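Local coordinates for glutamate--cysteine ligase GshA (Methylobacillus flagellatus KT, PDB 3K1T), which probably acts as a ligase joining glutamate to cysteine to form gamma-glutamylcysteine, at residues Thr17-Leu22 / Phe402-Val407; Gly54-Pro59 / Asp229-Asn234; Ala95-Leu100 / Gly126-Ile131; Asn168-Ala173 / Leu191-Ile196. All coordinates share one frame; numbering follows the deposited sequence. Where two conformers were deposited one is given.

Contact 1: residues Thr17-Leu22 / Phe402-Val407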
# COMPACT_ATOMS: atom_id res chain seq x y z
N THR A 17 -26.31 13.27 3.65
CA THR A 17 -26.21 13.23 5.11
C THR A 17 -25.13 12.22 5.54
O THR A 17 -24.31 12.50 6.41
CB THR A 17 -27.55 12.86 5.76
OG1 THR A 17 -28.53 13.85 5.42
CG2 THR A 17 -27.42 12.76 7.32
N LEU A 18 -25.19 11.03 4.99
CA LEU A 18 -24.13 10.03 5.23
C LEU A 18 -22.75 10.57 4.92
O LEU A 18 -21.82 10.44 5.74
CB LEU A 18 -24.41 8.77 4.45
CG LEU A 18 -23.31 7.69 4.45
CD1 LEU A 18 -23.01 7.17 5.84
CD2 LEU A 18 -23.71 6.55 3.50
N GLU A 19 -22.58 11.14 3.72
CA GLU A 19 -21.29 11.71 3.33
C GLU A 19 -20.81 12.77 4.32
O GLU A 19 -19.64 12.75 4.71
CB GLU A 19 -21.35 12.28 1.91
CG GLU A 19 -21.43 11.20 0.85
CD GLU A 19 -21.87 11.70 -0.54
OE1 GLU A 19 -22.59 12.71 -0.62
OE2 GLU A 19 -21.48 11.04 -1.55
N LYS A 20 -21.71 13.67 4.74
CA LYS A 20 -21.36 14.68 5.73
C LYS A 20 -20.92 14.06 7.06
O LYS A 20 -19.94 14.51 7.64
CB LYS A 20 -22.53 15.65 5.99
CG LYS A 20 -22.81 16.54 4.81
CD LYS A 20 -23.84 17.65 5.12
CE LYS A 20 -25.27 17.23 4.89
NZ LYS A 20 -26.10 18.52 4.93
N ARG A 21 -21.64 13.04 7.53
CA ARG A 21 -21.25 12.37 8.78
C ARG A 21 -19.85 11.73 8.66
O ARG A 21 -19.03 11.84 9.59
CB ARG A 21 -22.29 11.32 9.20
CG ARG A 21 -23.67 11.90 9.59
CD ARG A 21 -23.70 12.70 10.91
NE ARG A 21 -25.10 13.00 11.18
CZ ARG A 21 -25.81 13.97 10.58
NH1 ARG A 21 -25.24 14.79 9.69
NH2 ARG A 21 -27.11 14.12 10.84
N LEU A 22 -19.57 11.07 7.52
CA LEU A 22 -18.26 10.43 7.30
C LEU A 22 -17.14 11.48 7.27
O LEU A 22 -16.06 11.29 7.87
CB LEU A 22 -18.23 9.61 5.99
CG LEU A 22 -19.21 8.45 5.85
CD1 LEU A 22 -19.10 7.89 4.38
CD2 LEU A 22 -18.96 7.37 6.92
N PHE A 402 -16.55 8.36 -3.45
CA PHE A 402 -15.74 7.13 -3.47
C PHE A 402 -15.17 6.77 -2.11
O PHE A 402 -15.05 5.58 -1.78
CB PHE A 402 -14.72 7.13 -4.65
CG PHE A 402 -15.37 6.72 -5.93
CD1 PHE A 402 -16.13 7.63 -6.66
CD2 PHE A 402 -15.38 5.40 -6.32
CE1 PHE A 402 -16.81 7.25 -7.79
CE2 PHE A 402 -16.05 5.01 -7.47
CZ PHE A 402 -16.78 5.93 -8.19
N TYR A 403 -14.89 7.78 -1.27
CA TYR A 403 -14.54 7.53 0.11
C TYR A 403 -15.69 6.80 0.82
O TYR A 403 -15.46 5.78 1.53
CB TYR A 403 -14.12 8.80 0.89
CG TYR A 403 -13.79 8.52 2.33
CD1 TYR A 403 -12.67 7.78 2.68
CD2 TYR A 403 -14.59 9.01 3.37
CE1 TYR A 403 -12.35 7.50 3.99
CE2 TYR A 403 -14.28 8.71 4.73
CZ TYR A 403 -13.16 7.95 5.02
OH TYR A 403 -12.83 7.66 6.35
N ALA A 404 -16.92 7.29 0.62
CA ALA A 404 -18.10 6.64 1.19
C ALA A 404 -18.26 5.20 0.67
O ALA A 404 -18.54 4.30 1.45
CB ALA A 404 -19.40 7.47 0.95
N TYR A 405 -18.04 4.98 -0.62
CA TYR A 405 -18.08 3.61 -1.15
C TYR A 405 -17.06 2.71 -0.42
O TYR A 405 -17.36 1.55 -0.06
CB TYR A 405 -17.79 3.58 -2.66
CG TYR A 405 -18.90 4.10 -3.56
CD1 TYR A 405 -20.07 4.61 -3.05
CD2 TYR A 405 -18.76 4.08 -4.95
CE1 TYR A 405 -21.09 5.09 -3.91
CE2 TYR A 405 -19.77 4.55 -5.80
CZ TYR A 405 -20.94 5.04 -5.27
OH TYR A 405 -21.96 5.52 -6.08
N GLY A 406 -15.85 3.23 -0.23
CA GLY A 406 -14.80 2.44 0.43
C GLY A 406 -15.07 2.18 1.91
O GLY A 406 -14.68 1.14 2.45
N VAL A 407 -15.76 3.11 2.57
CA VAL A 407 -16.18 2.89 3.96
C VAL A 407 -17.23 1.74 4.07
O VAL A 407 -17.07 0.78 4.85
CB VAL A 407 -16.71 4.19 4.60
CG1 VAL A 407 -17.44 3.88 5.93
CG2 VAL A 407 -15.58 5.22 4.81
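Leu22 and Ala404 form the tight centre of a crossing between two helices, a methyl set against a small residue. CD1 of Leu22 presses on CB of Ala404 at 3.5 Å, closer than usual for two carbons, and the same methyl also lies against the CA of Ala404, so it rests on the helix backbone itself. With CG of Leu22 anti to its carbonyl carbon (chi1 -60°), the branch leads toward helix 402-407, and its other methyl, CD2 of Leu22, meets CG1 of Val407 tip to tip at 3.9 Å. Packing slackens around this pair. The edge of the Tyr403 ring takes only CB of Leu22, near the ring plane and 4.2 Å from CE2 of Tyr403, while the phenol hydroxyl bonds to Glu30. Glu19 adds just CG, 4.2 Å from CB of Ala404, and its carboxylate runs on toward Asp396, a like charge. No hydrogen bond spans the contact. The short axes approach to 10.1 Å at 82°, nearly perpendicular, which confines the touching to a small patch. Ile226 and Ile29 also pack on Leu22, and Leu57 meets both Leu18 and Ala404, so helices 210-226 and 26-40 and strand 57-63 surround the crossing.

Contact 2: residues Gly54-Pro59 / Asp229-Asn234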
# COMPACT_ATOMS: atom_id res chain seq x y z
N GLY A 54 -29.46 6.87 -3.65
CA GLY A 54 -29.68 8.28 -3.27
C GLY A 54 -30.28 8.42 -1.88
O GLY A 54 -29.88 9.31 -1.10
N PHE A 55 -31.26 7.57 -1.56
CA PHE A 55 -31.82 7.52 -0.20
C PHE A 55 -31.19 6.45 0.72
O PHE A 55 -31.57 6.31 1.91
CB PHE A 55 -33.35 7.36 -0.29
CG PHE A 55 -33.81 6.11 -0.97
CD1 PHE A 55 -33.76 4.88 -0.30
CD2 PHE A 55 -34.33 6.16 -2.25
CE1 PHE A 55 -34.21 3.72 -0.91
CE2 PHE A 55 -34.78 4.99 -2.87
CZ PHE A 55 -34.74 3.79 -2.20
N LYS A 56 -30.21 5.73 0.18
CA LYS A 56 -29.58 4.60 0.85
C LYS A 56 -28.28 4.26 0.11
O LYS A 56 -28.22 4.40 -1.10
CB LYS A 56 -30.54 3.37 0.73
CG LYS A 56 -30.23 2.29 1.58
CD LYS A 56 -31.35 1.33 1.77
CE LYS A 56 -30.94 0.28 2.74
NZ LYS A 56 -31.97 0.13 3.81
N LEU A 57 -27.27 3.77 0.83
CA LEU A 57 -26.04 3.26 0.23
C LEU A 57 -25.67 1.96 0.97
O LEU A 57 -25.28 2.00 2.12
CB LEU A 57 -24.90 4.28 0.32
CG LEU A 57 -23.55 3.81 -0.24
CD1 LEU A 57 -23.60 3.50 -1.76
CD2 LEU A 57 -22.46 4.87 0.12
N ALA A 58 -25.84 0.82 0.31
CA ALA A 58 -25.80 -0.47 0.99
C ALA A 58 -25.06 -1.53 0.19
O ALA A 58 -25.09 -1.53 -1.05
CB ALA A 58 -27.27 -0.97 1.37
N PRO A 59 -24.36 -2.41 0.89
CA PRO A 59 -23.78 -3.56 0.22
C PRO A 59 -24.82 -4.62 -0.08
O PRO A 59 -25.72 -4.88 0.75
CB PRO A 59 -22.74 -4.06 1.23
CG PRO A 59 -23.37 -3.75 2.56
CD PRO A 59 -24.16 -2.46 2.36
N ASP A 229 -28.72 7.16 10.85
CA ASP A 229 -29.77 6.13 10.82
C ASP A 229 -29.13 4.84 10.21
O ASP A 229 -28.70 4.89 9.08
CB ASP A 229 -30.93 6.62 9.92
CG ASP A 229 -32.09 5.63 9.82
OD1 ASP A 229 -31.98 4.51 10.34
OD2 ASP A 229 -33.14 5.98 9.21
N PRO A 230 -29.06 3.73 10.96
CA PRO A 230 -28.45 2.51 10.40
C PRO A 230 -29.10 2.01 9.13
O PRO A 230 -28.43 1.32 8.36
CB PRO A 230 -28.60 1.49 11.53
CG PRO A 230 -29.69 2.01 12.38
CD PRO A 230 -29.56 3.48 12.33
N TRP A 231 -30.38 2.34 8.92
CA TRP A 231 -31.12 1.93 7.72
C TRP A 231 -30.50 2.51 6.45
O TRP A 231 -30.59 1.89 5.39
CB TRP A 231 -32.62 2.27 7.83
CG TRP A 231 -33.41 1.78 6.63
CD1 TRP A 231 -33.86 0.51 6.43
CD2 TRP A 231 -33.83 2.54 5.50
NE1 TRP A 231 -34.54 0.42 5.25
CE2 TRP A 231 -34.53 1.65 4.64
CE3 TRP A 231 -33.67 3.87 5.10
CZ2 TRP A 231 -35.05 2.04 3.41
CZ3 TRP A 231 -34.19 4.27 3.87
CH2 TRP A 231 -34.89 3.38 3.05
N LEU A 232 -29.79 3.63 6.56
CA LEU A 232 -29.14 4.22 5.38
C LEU A 232 -28.00 3.35 4.82
O LEU A 232 -27.59 3.53 3.68
CB LEU A 232 -28.65 5.63 5.68
CG LEU A 232 -29.76 6.65 6.02
CD1 LEU A 232 -29.11 8.08 6.23
CD2 LEU A 232 -30.93 6.65 5.04
N LEU A 233 -27.51 2.41 5.64
CA LEU A 233 -26.39 1.55 5.30
C LEU A 233 -26.77 0.07 5.18
O LEU A 233 -25.94 -0.75 4.84
CB LEU A 233 -25.33 1.65 6.40
CG LEU A 233 -24.62 2.96 6.65
CD1 LEU A 233 -23.82 2.91 7.95
CD2 LEU A 233 -23.71 3.24 5.44
N ASN A 234 -28.00 -0.30 5.53
CA ASN A 234 -28.31 -1.70 5.79
C ASN A 234 -29.72 -2.10 5.35
O ASN A 234 -30.69 -1.57 5.87
CB ASN A 234 -28.13 -1.96 7.30
CG ASN A 234 -28.13 -3.45 7.65
OD1 ASN A 234 -28.14 -4.32 6.77
ND2 ASN A 234 -28.14 -3.73 8.93
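Lys56 reaches across to Trp231 and shows how a buried amine can be paid for on several sides. CB of Lys56 lies 4.2 Å from O of Leu232, and CG of Lys56 comes closer to that Leu232 O, at 3.6 Å. CG stands anti to the backbone N (chi1 -166°), and from there CD continues over the six-membered ring of Trp231 in a CH-pi contact. CE passes O of Trp231 before the chain bends at its last torsion. The tip, NZ of Lys56, donates to O of Trp231 at 2.7 Å, in the carbonyl plane, and to O of Asn234, which it meets from above the plane. NZ also sits over the face of the five-membered ring as a cation-pi pair. Beside this, Leu57 N bonds to Leu232 O at 2.9 Å and almost straight, while CD1 of Phe55 touches CH2 of Trp231 obliquely at 3.8 Å. Glu329 completes the cluster, one carboxylate oxygen in a salt bridge to NZ and the other accepting from NE1 of Trp231. Carbonyls, pi face and carboxylate would together favour a charged lysine. Hydrogen bonds, charge and apolar contact thus join the loop 229-234, with its 3-10 segment, to the start of strand 57-63.

Contact 3: residues Ala95-Leu100 / Gly126-Ile131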
# COMPACT_ATOMS: atom_id res chain seq x y z
N ALA A 95 5.82 -17.69 3.07
CA ALA A 95 5.58 -18.30 1.78
C ALA A 95 6.59 -17.85 0.73
O ALA A 95 6.94 -16.70 0.62
CB ALA A 95 4.14 -18.00 1.29
N ARG A 96 7.13 -18.82 0.01
CA ARG A 96 7.88 -18.54 -1.20
C ARG A 96 7.01 -18.81 -2.42
O ARG A 96 7.15 -18.12 -3.43
CB ARG A 96 9.10 -19.48 -1.30
CG ARG A 96 10.16 -19.28 -0.27
CD ARG A 96 11.28 -20.29 -0.49
NE ARG A 96 12.51 -19.97 0.22
CZ ARG A 96 12.78 -20.31 1.49
NH1 ARG A 96 11.88 -20.98 2.23
NH2 ARG A 96 13.94 -19.98 2.04
N ARG A 97 6.19 -19.86 -2.34
CA ARG A 97 5.42 -20.38 -3.47
C ARG A 97 3.93 -20.38 -3.14
O ARG A 97 3.55 -20.65 -2.01
CB ARG A 97 5.88 -21.81 -3.78
CG ARG A 97 7.29 -21.92 -4.34
CD ARG A 97 7.75 -23.36 -4.47
NE ARG A 97 8.05 -23.96 -3.17
CZ ARG A 97 9.19 -23.77 -2.47
NH1 ARG A 97 10.15 -22.97 -2.92
NH2 ARG A 97 9.34 -24.37 -1.30
N LEU A 98 3.09 -20.11 -4.13
CA LEU A 98 1.65 -20.13 -3.94
C LEU A 98 0.98 -20.88 -5.07
O LEU A 98 1.25 -20.59 -6.25
CB LEU A 98 1.15 -18.69 -3.90
CG LEU A 98 -0.29 -18.46 -3.48
CD1 LEU A 98 -0.55 -18.88 -2.03
CD2 LEU A 98 -0.63 -16.92 -3.67
N LEU A 99 0.15 -21.86 -4.71
CA LEU A 99 -0.67 -22.57 -5.68
C LEU A 99 -2.01 -21.86 -5.74
O LEU A 99 -2.66 -21.70 -4.70
CB LEU A 99 -0.88 -24.05 -5.24
CG LEU A 99 -1.67 -24.96 -6.19
CD1 LEU A 99 -0.86 -25.26 -7.44
CD2 LEU A 99 -2.09 -26.29 -5.49
N LEU A 100 -2.39 -21.44 -6.94
CA LEU A 100 -3.66 -20.76 -7.18
C LEU A 100 -4.64 -21.74 -7.82
O LEU A 100 -4.40 -22.25 -8.91
CB LEU A 100 -3.48 -19.54 -8.09
CG LEU A 100 -4.74 -18.72 -8.46
CD1 LEU A 100 -5.34 -18.00 -7.24
CD2 LEU A 100 -4.39 -17.68 -9.58
N GLY A 126 6.09 -10.85 -5.25
CA GLY A 126 7.28 -11.63 -4.94
C GLY A 126 7.05 -13.12 -4.67
O GLY A 126 7.88 -13.75 -4.05
N LEU A 127 5.90 -13.63 -5.08
CA LEU A 127 5.63 -15.06 -4.97
C LEU A 127 5.90 -15.79 -6.29
O LEU A 127 5.72 -15.23 -7.37
CB LEU A 127 4.20 -15.26 -4.53
CG LEU A 127 3.85 -14.79 -3.12
CD1 LEU A 127 2.33 -14.77 -2.99
CD2 LEU A 127 4.51 -15.72 -2.05
N GLU A 128 6.36 -17.04 -6.20
CA GLU A 128 6.37 -17.95 -7.34
C GLU A 128 4.98 -18.56 -7.37
O GLU A 128 4.56 -19.18 -6.38
CB GLU A 128 7.49 -18.98 -7.15
CG GLU A 128 7.69 -19.94 -8.28
CD GLU A 128 8.71 -21.06 -7.92
OE1 GLU A 128 9.60 -20.82 -7.04
OE2 GLU A 128 8.58 -22.18 -8.51
N VAL A 129 4.24 -18.39 -8.47
CA VAL A 129 2.81 -18.76 -8.51
C VAL A 129 2.60 -19.72 -9.67
O VAL A 129 3.15 -19.50 -10.74
CB VAL A 129 1.91 -17.53 -8.76
CG1 VAL A 129 0.40 -17.92 -8.81
CG2 VAL A 129 2.18 -16.46 -7.70
N ARG A 130 1.84 -20.79 -9.44
CA ARG A 130 1.41 -21.71 -10.50
C ARG A 130 -0.08 -21.95 -10.32
O ARG A 130 -0.61 -21.83 -9.20
CB ARG A 130 2.19 -23.04 -10.38
CG ARG A 130 3.71 -22.90 -10.62
CD ARG A 130 4.06 -23.04 -12.10
NE ARG A 130 4.07 -24.46 -12.48
CZ ARG A 130 5.02 -25.33 -12.14
NH1 ARG A 130 6.12 -24.92 -11.49
NH2 ARG A 130 4.92 -26.61 -12.48
N ILE A 131 -0.74 -22.31 -11.42
CA ILE A 131 -2.18 -22.46 -11.44
C ILE A 131 -2.53 -23.95 -11.44
O ILE A 131 -2.23 -24.67 -12.39
CB ILE A 131 -2.79 -21.78 -12.65
CG1 ILE A 131 -2.41 -20.31 -12.69
CG2 ILE A 131 -4.31 -21.92 -12.62
CD1 ILE A 131 -2.57 -19.67 -14.03
O HOH W 1 7.91 -14.65 -0.79
O HOH W 2 9.07 -16.06 -3.12
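Arg97 to Leu100 and Glu128 to Ile131 run parallel, their axes 4.7 Å apart with a 21° twist, and four backbone hydrogen bonds join the two segments: Glu128 N to Arg96 O, Leu98 N to Glu128 O, Arg130 N to Leu98 O, and Leu100 N to Arg130 O. The third is the longest, at 3.3 Å between Arg130 N and Leu98 O. Side chains alternate between faces. On one, helix 109-124 packs on Leu100, Val129 and Ile131, while Leu98 meets strand 173-177. On the other, Leu99 packs on Leu164 and Leu166, and Arg97 and Glu128 lie side by side, pointing the same way; CG of Arg97 is 3.7 Å from OE1 of Glu128, but the charged atoms do not meet, and NE of Arg97 bonds instead to Asp170 O. Arg130, on this face too, turns to Glu155 in a salt bridge. Leu127, just before strand 128-133, packs on the other segment. Its CG is anti to the carbonyl carbon (chi1 -67°); the Leu127 and Leu98 side chains cross obliquely, CD1 of Leu127 3.7 Å from CD2 of Leu98, and CD2 of Leu127 rests 4.1 Å from CB of Ala95. An alanine here would probably open a gap beside Leu98 and Ala95, leaving the methyl of Leu98 without this neighbour. Gly126, with positive phi, ends helix 109-124 in a Schellman motif, and a water lies 2.8 Å from both Gly126 O and Arg96 O and can bridge them. Strand 97-102, helix 109-124 and strand 128-133 form a beta-alpha-beta crossover, the classic connection between parallel strands.

Contact 4: residues Asn168-Ala173 / Leu191-Ile196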
# COMPACT_ATOMS: atom_id res chain seq x y z
N ASN A 168 7.48 -30.49 -10.06
CA ASN A 168 8.55 -29.76 -9.40
C ASN A 168 8.05 -28.49 -8.68
O ASN A 168 8.67 -27.42 -8.76
CB ASN A 168 9.64 -29.42 -10.45
CG ASN A 168 10.96 -29.00 -9.81
OD1 ASN A 168 11.26 -29.36 -8.67
ND2 ASN A 168 11.76 -28.20 -10.55
N PHE A 169 6.92 -28.59 -7.97
CA PHE A 169 6.32 -27.40 -7.34
C PHE A 169 5.52 -27.81 -6.12
O PHE A 169 4.43 -28.40 -6.24
CB PHE A 169 5.41 -26.66 -8.30
CG PHE A 169 4.88 -25.34 -7.75
CD1 PHE A 169 5.68 -24.20 -7.79
CD2 PHE A 169 3.61 -25.25 -7.23
CE1 PHE A 169 5.21 -22.98 -7.32
CE2 PHE A 169 3.12 -24.03 -6.75
CZ PHE A 169 3.92 -22.89 -6.80
N ASP A 170 6.05 -27.50 -4.96
CA ASP A 170 5.32 -27.78 -3.73
C ASP A 170 5.13 -26.50 -2.97
O ASP A 170 6.08 -25.96 -2.43
CB ASP A 170 6.04 -28.79 -2.84
CG ASP A 170 5.24 -29.04 -1.55
OD1 ASP A 170 5.28 -28.22 -0.62
OD2 ASP A 170 4.51 -30.02 -1.49
N SER A 171 3.89 -26.01 -2.91
CA SER A 171 3.66 -24.73 -2.29
C SER A 171 3.45 -24.82 -0.84
O SER A 171 3.01 -25.83 -0.26
CB SER A 171 2.47 -23.98 -2.90
OG SER A 171 1.26 -24.68 -2.67
N CYS A 172 3.66 -23.67 -0.26
CA CYS A 172 3.55 -23.41 1.12
C CYS A 172 1.99 -23.28 1.48
O CYS A 172 1.46 -23.83 2.46
CB CYS A 172 4.47 -22.13 1.32
SG CYS A 172 6.25 -22.04 0.29
N ALA A 173 1.29 -22.56 0.64
CA ALA A 173 -0.11 -22.27 0.84
C ALA A 173 -0.86 -22.36 -0.48
O ALA A 173 -0.25 -22.38 -1.55
CB ALA A 173 -0.26 -20.87 1.45
N LEU A 191 -5.47 -31.41 4.36
CA LEU A 191 -4.15 -31.09 3.82
C LEU A 191 -3.25 -30.45 4.87
O LEU A 191 -3.74 -29.78 5.81
CB LEU A 191 -4.27 -30.16 2.61
CG LEU A 191 -5.00 -30.66 1.35
CD1 LEU A 191 -5.25 -29.46 0.32
CD2 LEU A 191 -4.19 -31.79 0.71
N GLU A 192 -1.94 -30.61 4.69
CA GLU A 192 -0.93 -29.90 5.49
C GLU A 192 -0.80 -28.40 5.14
O GLU A 192 -0.44 -27.60 6.00
CB GLU A 192 0.46 -30.53 5.32
CG GLU A 192 0.55 -31.92 5.82
CD GLU A 192 1.90 -32.59 5.55
OE1 GLU A 192 2.86 -31.95 5.01
OE2 GLU A 192 1.99 -33.77 5.91
N GLN A 193 -1.07 -28.05 3.90
CA GLN A 193 -0.99 -26.67 3.42
C GLN A 193 -2.24 -25.89 3.80
O GLN A 193 -3.35 -26.41 3.75
CB GLN A 193 -0.88 -26.68 1.90
CG GLN A 193 0.40 -27.26 1.37
CD GLN A 193 0.19 -28.10 0.12
OE1 GLN A 193 -0.79 -28.88 0.03
NE2 GLN A 193 1.10 -27.97 -0.84
N SER A 194 -2.08 -24.63 4.18
CA SER A 194 -3.24 -23.80 4.48
C SER A 194 -3.99 -23.37 3.25
O SER A 194 -3.36 -23.01 2.24
CB SER A 194 -2.81 -22.56 5.24
OG SER A 194 -2.26 -22.97 6.48
N LEU A 195 -5.31 -23.44 3.32
CA LEU A 195 -6.15 -22.86 2.31
C LEU A 195 -6.41 -21.38 2.66
O LEU A 195 -6.52 -21.03 3.85
CB LEU A 195 -7.48 -23.59 2.20
CG LEU A 195 -7.47 -25.06 1.74
CD1 LEU A 195 -8.89 -25.61 1.84
CD2 LEU A 195 -6.95 -25.21 0.30
N ILE A 196 -6.50 -20.56 1.62
CA ILE A 196 -6.79 -19.13 1.75
C ILE A 196 -7.98 -18.81 0.86
O ILE A 196 -7.90 -18.94 -0.36
CB ILE A 196 -5.60 -18.24 1.33
CG1 ILE A 196 -4.34 -18.59 2.15
CG2 ILE A 196 -6.01 -16.73 1.46
CD1 ILE A 196 -3.01 -18.13 1.54
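Two torsions of Gln193 bring its amide to the backbone of Ser171: CG stands anti to the carbonyl carbon (chi1 -67°), and a bend at the next torsion (chi2 141°) sets CD beside the opposing chain. CB and CG pass O of Cys172, and CG of Gln193 also lies 3.4 Å from Ser171 O. NE2 of Gln193 then donates to Ser171 O at 2.9 Å with a fairly straight N-H, the oxygen lying in the plane of the amide. The other end of the same amide, OE1, accepts from Leu164 N, so both halves of the group are engaged and its rotation is fixed. The Asp170 side chain crosses obliquely, its carboxylate plane within 18° of the amide and OD2 of Asp170 4.0 Å from NE2 of Gln193, yet OD1 pairs with Arg163 instead. An alanine in place of Gln193 would probably leave Ser171 O and Leu164 N without these mates. Ser171 turns its own hydroxyl back, OG of Ser171 lying 3.0 Å from Ala173 O. Farther along, CB of Ala173 meets CD1 of Ile196 at 3.9 Å. The arrangement is a side-chain to backbone hydrogen bond just before the parallel pairing of strand 194-196 with strand 173-177 in the mixed sheet.

The four contacts fall into two pairs in distant parts of the fold. Contacts 1 and 2 have centres 11 Å apart and touch where Leu57 and Leu233 meet Leu18, Ala404 and Tyr405, in one apolar cluster where helices 13-23 and 398-421 meet strand 57-63. Contacts 3 and 4 have centres 9 Å apart in the mixed sheet, joined through strand 97-102, where Leu99 N probably bonds to Ala173 O. The pairs are separated by about 37 to 41 Å between centres. In sequence, contact 1 spans nearly the whole chain and encloses contact 2, which in turn encloses contacts 3 and 4, met one after the other. Helices from both chain ends thus pack together, while the mixed sheet is built from an intervening stretch.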